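Side-chain contacts in probable ferredoxin-dependent nitrite reductase NirA (Mycobacterium tuberculosis, PDB 1ZJ8), which reduces sulfite to sulfide with electrons from ferredoxin, using a siroheme and a [4Fe-4S] cluster in each subunit: residues E51-I56 with E156-L161; N261-Q266 with L305-G310; M492-D495 with G499-E502. All blocks are in the same frame, centred on the assembly; numbering follows the deposited sequence.

Contact 1 of 3, residues E51-I56 with E156-L161; sequences ERIENI and EIWRRL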
loop_
_atom_site.group_PDB
_atom_site.type_symbol
_atom_site.label_atom_id
_atom_site.label_comp_id
_atom_site.label_asym_id
_atom_site.label_seq_id
_atom_site.Cartn_x
_atom_site.Cartn_y
_atom_site.Cartn_z
ATOM N N GLU A 51 -8.794 9.476 24.197
ATOM C CA GLU A 51 -9.099 10.365 25.345
ATOM C C GLU A 51 -7.801 10.851 26.005
ATOM O O GLU A 51 -7.624 12.050 26.237
ATOM C CB GLU A 51 -9.998 9.678 26.394
ATOM C CG GLU A 51 -11.381 9.184 25.890
ATOM C CD GLU A 51 -12.330 10.305 25.432
ATOM O OE1 GLU A 51 -12.131 10.843 24.318
ATOM O OE2 GLU A 51 -13.296 10.621 26.171
ATOM N N ARG A 52 -6.897 9.911 26.278
ATOM C CA ARG A 52 -5.561 10.238 26.799
ATOM C C ARG A 52 -4.767 11.202 25.910
ATOM O O ARG A 52 -3.903 11.930 26.418
ATOM C CB ARG A 52 -4.726 8.973 27.037
ATOM C CG ARG A 52 -4.967 8.328 28.379
ATOM C CD ARG A 52 -4.153 7.069 28.508
ATOM N NE ARG A 52 -4.652 6.001 27.639
ATOM C CZ ARG A 52 -4.106 4.789 27.547
ATOM N NH1 ARG A 52 -3.039 4.481 28.272
ATOM N NH2 ARG A 52 -4.627 3.871 26.736
ATOM N N ILE A 53 -5.034 11.200 24.600
ATOM C CA ILE A 53 -4.400 12.162 23.685
ATOM C C ILE A 53 -5.004 13.537 23.945
ATOM O O ILE A 53 -4.281 14.508 24.158
ATOM C CB ILE A 53 -4.624 11.821 22.179
ATOM C CG1 ILE A 53 -4.117 10.415 21.817
ATOM C CG2 ILE A 53 -3.966 12.857 21.284
ATOM C CD1 ILE A 53 -2.618 10.271 21.706
ATOM N N GLU A 54 -6.333 13.606 23.934
ATOM C CA GLU A 54 -7.031 14.890 24.058
ATOM C C GLU A 54 -6.969 15.460 25.470
ATOM O O GLU A 54 -6.976 16.684 25.630
ATOM C CB GLU A 54 -8.497 14.780 23.657
ATOM C CG GLU A 54 -8.741 14.361 22.223
ATOM C CD GLU A 54 -10.034 13.587 22.084
ATOM O OE1 GLU A 54 -10.495 13.039 23.108
ATOM O OE2 GLU A 54 -10.582 13.519 20.962
ATOM N N ASN A 55 -6.934 14.583 26.480
ATOM C CA ASN A 55 -6.850 15.006 27.891
ATOM C C ASN A 55 -5.416 15.314 28.315
ATOM O O ASN A 55 -5.092 16.451 28.657
ATOM C CB ASN A 55 -7.406 13.924 28.830
ATOM C CG ASN A 55 -8.915 13.744 28.714
ATOM O OD1 ASN A 55 -9.632 14.576 28.123
ATOM N ND2 ASN A 55 -9.413 12.649 29.296
ATOM N N ILE A 56 -4.569 14.288 28.271
ATOM C CA ILE A 56 -3.185 14.368 28.761
ATOM C C ILE A 56 -2.198 14.875 27.692
ATOM O O ILE A 56 -1.808 16.058 27.690
ATOM C CB ILE A 56 -2.669 12.959 29.286
ATOM C CG1 ILE A 56 -3.646 12.335 30.306
ATOM C CG2 ILE A 56 -1.249 13.071 29.853
ATOM C CD1 ILE A 56 -4.039 13.252 31.464
ATOM N N GLU A 156 -6.816 18.936 17.022
ATOM C CA GLU A 156 -7.205 19.971 16.043
ATOM C C GLU A 156 -7.368 19.340 14.656
ATOM O O GLU A 156 -8.350 19.594 13.953
ATOM C CB GLU A 156 -6.151 21.098 15.976
ATOM C CG GLU A 156 -6.714 22.529 15.922
ATOM C CD GLU A 156 -7.265 22.944 14.558
ATOM O OE1 GLU A 156 -8.074 22.182 13.989
ATOM O OE2 GLU A 156 -6.921 24.053 14.072
ATOM N N ILE A 157 -6.402 18.509 14.277
ATOM C CA ILE A 157 -6.450 17.832 12.995
ATOM C C ILE A 157 -7.705 16.959 12.916
ATOM O O ILE A 157 -8.508 17.112 11.979
ATOM C CB ILE A 157 -5.160 17.006 12.750
ATOM C CG1 ILE A 157 -3.969 17.968 12.567
ATOM C CG2 ILE A 157 -5.331 16.089 11.540
ATOM C CD1 ILE A 157 -2.612 17.324 12.649
ATOM N N TRP A 158 -7.884 16.082 13.914
ATOM C CA TRP A 158 -9.026 15.145 13.955
ATOM C C TRP A 158 -10.356 15.848 13.744
ATOM O O TRP A 158 -11.293 15.311 13.151
ATOM C CB TRP A 158 -9.066 14.397 15.288
ATOM C CG TRP A 158 -8.144 13.196 15.357
ATOM C CD1 TRP A 158 -7.656 12.452 14.302
ATOM C CD2 TRP A 158 -7.654 12.566 16.544
ATOM N NE1 TRP A 158 -6.878 11.421 14.766
ATOM C CE2 TRP A 158 -6.858 11.465 16.137
ATOM C CE3 TRP A 158 -7.807 12.822 17.910
ATOM C CZ2 TRP A 158 -6.214 10.627 17.056
ATOM C CZ3 TRP A 158 -7.170 11.997 18.815
ATOM C CH2 TRP A 158 -6.382 10.913 18.387
ATOM N N ARG A 159 -10.411 17.071 14.230
ATOM C CA ARG A 159 -11.597 17.871 14.166
ATOM C C ARG A 159 -11.856 18.395 12.732
ATOM O O ARG A 159 -12.995 18.340 12.246
ATOM C CB ARG A 159 -11.442 18.994 15.194
ATOM C CG ARG A 159 -12.720 19.387 15.922
ATOM C CD ARG A 159 -13.117 20.817 15.603
ATOM N NE ARG A 159 -11.977 21.737 15.746
ATOM C CZ ARG A 159 -11.478 22.523 14.778
ATOM N NH1 ARG A 159 -12.021 22.552 13.549
ATOM N NH2 ARG A 159 -10.428 23.310 15.052
ATOM N N ARG A 160 -10.808 18.878 12.054
ATOM C CA ARG A 160 -10.926 19.304 10.638
ATOM C C ARG A 160 -11.140 18.119 9.687
ATOM O O ARG A 160 -11.875 18.224 8.704
ATOM C CB ARG A 160 -9.684 20.066 10.166
ATOM C CG ARG A 160 -9.312 21.258 11.008
ATOM C CD ARG A 160 -8.639 22.349 10.189
ATOM N NE ARG A 160 -7.557 22.988 10.940
ATOM C CZ ARG A 160 -6.879 24.072 10.548
ATOM N NH1 ARG A 160 -7.154 24.680 9.398
ATOM N NH2 ARG A 160 -5.908 24.554 11.313
ATOM N N LEU A 161 -10.462 17.007 9.971
ATOM C CA LEU A 161 -10.613 15.781 9.194
ATOM C C LEU A 161 -12.022 15.233 9.284
ATOM O O LEU A 161 -12.614 14.853 8.269
ATOM C CB LEU A 161 -9.688 14.705 9.728
ATOM C CG LEU A 161 -8.215 14.893 9.444
ATOM C CD1 LEU A 161 -7.476 13.765 10.142
ATOM C CD2 LEU A 161 -7.929 14.904 7.943
#
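One tryptophan carries the whole approach of two helices here: Trp158 spans the distance to Ile53 and Glu54, although the nearest CA atoms, those of Glu54 and Glu156, stay 9.5 Å apart. Two carbons of its six-membered ring, CZ3 and CH2, meet the two branches of Ile53, with Ile53 CG2 4.1 Å from Trp158 CZ3 and Ile53 CG1 equally far from Trp158 CH2. Ile53 takes this forked grip because CG2 lies anti to the backbone N and CG1 beside it (chi1 -57°), and the two side chains cross at about a right angle. Glu54 OE2 lies 4.2 Å from Trp158 CE3, and the carboxylate stands almost perpendicular to the indole plane.

Glu54 OE2 forms a salt bridge with Arg50, which in turn makes a cation-pi contact with the indole, while Trp158 NE1 is hydrogen-bonded to Thr168 OG1. On helix 154-162, Glu156 pairs with both Arg159 and Arg160, and Arg160 reaches on to Glu130. The arrangement is helix-to-helix packing through a single aromatic side chain, apolar at Ile53 and flanked by the Glu54 carboxylate, joining helix 49-60 to helix 154-162 of the first ferredoxin-like half domain.

Contact 2 of 3, residues N261-Q266 with L305-G310; sequences NPMLAQ and LIKDWG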
loop_
_atom_site.group_PDB
_atom_site.type_symbol
_atom_site.label_atom_id
_atom_site.label_comp_id
_atom_site.label_asym_id
_atom_site.label_seq_id
_atom_site.Cartn_x
_atom_site.Cartn_y
_atom_site.Cartn_z
ATOM N N ASN A 261 8.980 -13.117 3.981
ATOM C CA ASN A 261 8.470 -14.411 3.491
ATOM C C ASN A 261 7.216 -14.286 2.607
ATOM O O ASN A 261 6.098 -14.424 3.096
ATOM C CB ASN A 261 8.220 -15.354 4.672
ATOM C CG ASN A 261 8.505 -16.798 4.322
ATOM O OD1 ASN A 261 8.049 -17.298 3.291
ATOM N ND2 ASN A 261 9.277 -17.474 5.166
ATOM N N PRO A 262 7.401 -14.055 1.293
ATOM C CA PRO A 262 6.286 -13.709 0.413
ATOM C C PRO A 262 5.401 -14.892 0.073
ATOM O O PRO A 262 5.896 -16.000 -0.043
ATOM C CB PRO A 262 6.994 -13.219 -0.859
ATOM C CG PRO A 262 8.243 -14.002 -0.902
ATOM C CD PRO A 262 8.670 -14.144 0.545
ATOM N N MET A 263 4.109 -14.636 -0.116
ATOM C CA MET A 263 3.137 -15.679 -0.455
ATOM C C MET A 263 1.919 -15.086 -1.185
ATOM O O MET A 263 1.295 -14.125 -0.701
ATOM C CB MET A 263 2.633 -16.378 0.806
ATOM C CG MET A 263 3.651 -17.203 1.568
ATOM S SD MET A 263 2.923 -18.028 3.022
ATOM C CE MET A 263 1.531 -18.906 2.229
ATOM N N LEU A 264 1.576 -15.676 -2.329
ATOM C CA LEU A 264 0.382 -15.277 -3.077
ATOM C C LEU A 264 -0.913 -15.744 -2.395
ATOM O O LEU A 264 -1.071 -16.920 -2.057
ATOM C CB LEU A 264 0.422 -15.843 -4.506
ATOM C CG LEU A 264 1.525 -15.351 -5.434
ATOM C CD1 LEU A 264 1.494 -16.132 -6.732
ATOM C CD2 LEU A 264 1.397 -13.857 -5.678
ATOM N N ALA A 265 -1.850 -14.824 -2.221
ATOM C CA ALA A 265 -3.192 -15.190 -1.792
ATOM C C ALA A 265 -3.833 -16.094 -2.844
ATOM O O ALA A 265 -3.532 -15.999 -4.033
ATOM C CB ALA A 265 -4.055 -13.937 -1.529
ATOM N N GLN A 266 -4.711 -16.982 -2.372
ATOM C CA GLN A 266 -5.257 -18.082 -3.178
ATOM C C GLN A 266 -6.790 -18.098 -3.151
ATOM O O GLN A 266 -7.404 -17.782 -2.140
ATOM C CB GLN A 266 -4.732 -19.408 -2.644
ATOM C CG GLN A 266 -3.281 -19.349 -2.160
ATOM C CD GLN A 266 -2.929 -20.540 -1.312
ATOM O OE1 GLN A 266 -2.894 -21.686 -1.799
ATOM N NE2 GLN A 266 -2.693 -20.287 -0.017
ATOM N N LEU A 305 -1.104 -19.116 8.669
ATOM C CA LEU A 305 -2.262 -19.956 8.984
ATOM C C LEU A 305 -2.795 -20.646 7.741
ATOM O O LEU A 305 -3.136 -21.839 7.773
ATOM C CB LEU A 305 -3.372 -19.089 9.591
ATOM C CG LEU A 305 -4.597 -19.754 10.237
ATOM C CD1 LEU A 305 -4.178 -20.724 11.339
ATOM C CD2 LEU A 305 -5.559 -18.693 10.796
ATOM N N ILE A 306 -2.860 -19.882 6.650
ATOM C CA ILE A 306 -3.335 -20.391 5.357
ATOM C C ILE A 306 -2.326 -21.341 4.742
ATOM O O ILE A 306 -2.709 -22.278 4.048
ATOM C CB ILE A 306 -3.604 -19.261 4.342
ATOM C CG1 ILE A 306 -4.585 -18.218 4.914
ATOM C CG2 ILE A 306 -4.110 -19.846 3.025
ATOM C CD1 ILE A 306 -5.969 -18.748 5.253
ATOM N N LYS A 307 -1.036 -21.094 4.981
ATOM C CA LYS A 307 -0.003 -22.036 4.523
ATOM C C LYS A 307 -0.135 -23.402 5.231
ATOM O O LYS A 307 -0.099 -24.450 4.587
ATOM C CB LYS A 307 1.408 -21.491 4.716
ATOM C CG LYS A 307 2.401 -22.095 3.733
ATOM C CD LYS A 307 3.769 -22.260 4.360
ATOM C CE LYS A 307 4.814 -22.591 3.317
ATOM N NZ LYS A 307 6.166 -22.292 3.838
ATOM N N ASP A 308 -0.305 -23.372 6.553
ATOM C CA ASP A 308 -0.438 -24.589 7.350
ATOM C C ASP A 308 -1.720 -25.376 7.034
ATOM O O ASP A 308 -1.643 -26.535 6.618
ATOM C CB ASP A 308 -0.362 -24.239 8.845
ATOM C CG ASP A 308 1.035 -23.824 9.267
ATOM O OD1 ASP A 308 2.002 -24.411 8.718
ATOM O OD2 ASP A 308 1.171 -22.923 10.137
ATOM N N TRP A 309 -2.878 -24.733 7.220
ATOM C CA TRP A 309 -4.198 -25.360 6.999
ATOM C C TRP A 309 -4.465 -25.863 5.584
ATOM O O TRP A 309 -4.950 -26.984 5.389
ATOM C CB TRP A 309 -5.304 -24.359 7.310
ATOM C CG TRP A 309 -5.555 -24.151 8.761
ATOM C CD1 TRP A 309 -4.765 -24.545 9.804
ATOM C CD2 TRP A 309 -6.672 -23.464 9.338
ATOM N NE1 TRP A 309 -5.334 -24.162 10.996
ATOM C CE2 TRP A 309 -6.500 -23.489 10.738
ATOM C CE3 TRP A 309 -7.804 -22.832 8.806
ATOM C CZ2 TRP A 309 -7.415 -22.898 11.616
ATOM C CZ3 TRP A 309 -8.711 -22.236 9.680
ATOM C CH2 TRP A 309 -8.518 -22.284 11.067
ATOM N N GLY A 310 -4.184 -25.009 4.604
ATOM C CA GLY A 310 -4.668 -25.207 3.237
ATOM C C GLY A 310 -6.050 -24.585 3.080
ATOM O O GLY A 310 -6.786 -24.420 4.064
#
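Ile306 meets Gln266 through its CG2 methyl, which lies 3.4 Å from Gln266 NE2. This is a van der Waals contact between an amide and a methyl group. The two side chains run past each other in opposite directions: Gln266 extends beyond CG toward the helix, while the longer branch of Ile306 leads away from the loop; the Ile306 side chain also packs on Phe314 of helix 311-323.

At Lys307 the contact moves from the methyl to an aliphatic chain. Met263 crosses it at about a right angle and touches the root of the lysine: Met263 CE is 3.6 Å from Lys307 CB and equally far from Lys307 CG, and the sulfur, Met263 SD, stands a little farther from Lys307 CB, at 4.1 Å. The methionine runs straight as far as its sulfur, and a bend at the last torsion (chi3 54°) then brings CE in beside CB and CG. The contact thus sets helix 302-309 against the loop that enters strand 266-272 of a mixed sheet. Gln266 begins that strand, bonded through its backbone to Val254, and the side chain of Met263 lies about 9 Å from the siroheme.

Farther along, Trp309 packs on Phe314 and Val317 of helix 311-323. Gly310 leaves helical geometry with a positive phi of 87°, sits at the N-cap position before helix 311-323, and still donates its N to Ile306 O at 3.2 Å.

Contact 3 of 3, residues M492-D495 with G499-E502; sequences MIDD and GSVE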
loop_
_atom_site.group_PDB
_atom_site.type_symbol
_atom_site.label_atom_id
_atom_site.label_comp_id
_atom_site.label_asym_id
_atom_site.label_seq_id
_atom_site.Cartn_x
_atom_site.Cartn_y
_atom_site.Cartn_z
ATOM N N MET A 492 22.495 -3.048 4.267
ATOM C CA MET A 492 23.869 -2.577 4.409
ATOM C C MET A 492 24.790 -3.516 3.656
ATOM O O MET A 492 24.563 -4.734 3.618
ATOM C CB MET A 492 24.281 -2.472 5.875
ATOM C CG MET A 492 23.515 -1.416 6.670
ATOM S SD MET A 492 23.979 0.269 6.236
ATOM C CE MET A 492 23.193 0.466 4.672
ATOM N N ILE A 493 25.806 -2.931 3.020
ATOM C CA ILE A 493 26.831 -3.698 2.302
ATOM C C ILE A 493 28.243 -3.161 2.608
ATOM O O ILE A 493 28.381 -2.163 3.310
ATOM C CB ILE A 493 26.567 -3.710 0.782
ATOM C CG1 ILE A 493 26.798 -2.338 0.157
ATOM C CG2 ILE A 493 25.142 -4.192 0.478
ATOM C CD1 ILE A 493 26.970 -2.408 -1.349
ATOM N N ASP A 494 29.279 -3.815 2.077
ATOM C CA ASP A 494 30.677 -3.439 2.371
ATOM C C ASP A 494 31.527 -3.241 1.087
ATOM O O ASP A 494 31.349 -3.963 0.092
ATOM C CB ASP A 494 31.321 -4.481 3.316
ATOM C CG ASP A 494 32.753 -4.094 3.772
ATOM O OD1 ASP A 494 32.921 -3.100 4.530
ATOM O OD2 ASP A 494 33.711 -4.814 3.379
ATOM N N ASP A 495 32.427 -2.246 1.118
ATOM C CA ASP A 495 33.482 -2.081 0.089
ATOM C C ASP A 495 34.809 -1.564 0.680
ATOM O O ASP A 495 34.809 -0.670 1.539
ATOM C CB ASP A 495 33.012 -1.152 -1.030
ATOM C CG ASP A 495 32.708 0.260 -0.537
ATOM O OD1 ASP A 495 32.702 0.501 0.700
ATOM O OD2 ASP A 495 32.471 1.133 -1.402
ATOM N N GLY A 499 34.737 0.503 4.921
ATOM C CA GLY A 499 33.502 1.205 4.577
ATOM C C GLY A 499 32.346 0.242 4.330
ATOM O O GLY A 499 32.378 -0.538 3.372
ATOM N N SER A 500 31.339 0.284 5.204
ATOM C CA SER A 500 30.077 -0.418 4.959
ATOM C C SER A 500 29.005 0.618 4.577
ATOM O O SER A 500 28.730 1.548 5.346
ATOM C CB SER A 500 29.640 -1.256 6.163
ATOM O OG SER A 500 28.916 -2.407 5.735
ATOM N N VAL A 501 28.415 0.450 3.390
ATOM C CA VAL A 501 27.587 1.493 2.753
ATOM C C VAL A 501 26.136 1.058 2.546
ATOM O O VAL A 501 25.828 -0.137 2.589
ATOM C CB VAL A 501 28.173 1.897 1.352
ATOM C CG1 VAL A 501 27.507 3.185 0.812
ATOM C CG2 VAL A 501 29.693 2.063 1.420
ATOM N N GLU A 502 25.255 2.041 2.331
ATOM C CA GLU A 502 23.886 1.789 1.884
ATOM C C GLU A 502 23.831 1.354 0.414
ATOM O O GLU A 502 24.415 1.995 -0.461
ATOM C CB GLU A 502 22.955 2.986 2.199
ATOM C CG GLU A 502 22.951 4.207 1.238
ATOM C CD GLU A 502 21.706 5.105 1.430
ATOM O OE1 GLU A 502 21.541 5.714 2.510
ATOM O OE2 GLU A 502 20.878 5.193 0.498
#
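Ile493 holds CG1 between its backbone N and carbonyl carbon (chi1 70°), which lays that branch 3.4 Å from Val501 O. Asp495 adopts the same kind of first torsion (62°), turning its carboxylate back across the hairpin until OD1 is 3.5 Å from Val501 CG2; the two side chains meet at a slant.

The backbones supply the bonding. Ile493 and Val501 form an antiparallel hydrogen-bonded pair: Ile493 N reaches Val501 O at 2.8 Å, and the return bond runs from Val501 N to Ile493 O at 2.6 Å. Ser500 OG also approaches Ile493 O, but so closely that this bond is doubtful in its details. Nearer the turn, Asp495 N donates to Gly499 O at 2.8 Å. Met492 with Glu502, and Asp494 with Ser500, are the non-hydrogen-bonded pairs, their side chains on the sheet face opposite Ile493 and Val501.

This is the turn end of the beta hairpin of strands 486-494 and 500-508. Ile493 packs on Lys526 and Thr528 of strand 520-528, while Met492 touches Phe438 and Glu502 OE2 is hydrogen-bonded to Glu440 N, both partners lying in a loop.

In the fold
The three contacts follow one another along the chain, each closing before the next opens, and none touches another. Contact 1 joins two helices, one of them in the first ferredoxin-like half domain. Contact 2 lies in the first nitrite and sulfite reductase 4Fe-4S domain and contact 3 in the second, so they sample different parts of a chain built from repeated domain types. Their centres are widely spaced: about 39 Å between contacts 1 and 2, 43 Å between 1 and 3, and 34 Å between 2 and 3. Contacts 2 and 3 involve separate mixed sheets; the Met263 side chain lies about 9 Å from the siroheme and that of Glu502 about 11 Å from the cluster, so neither contact is part of a cofactor site.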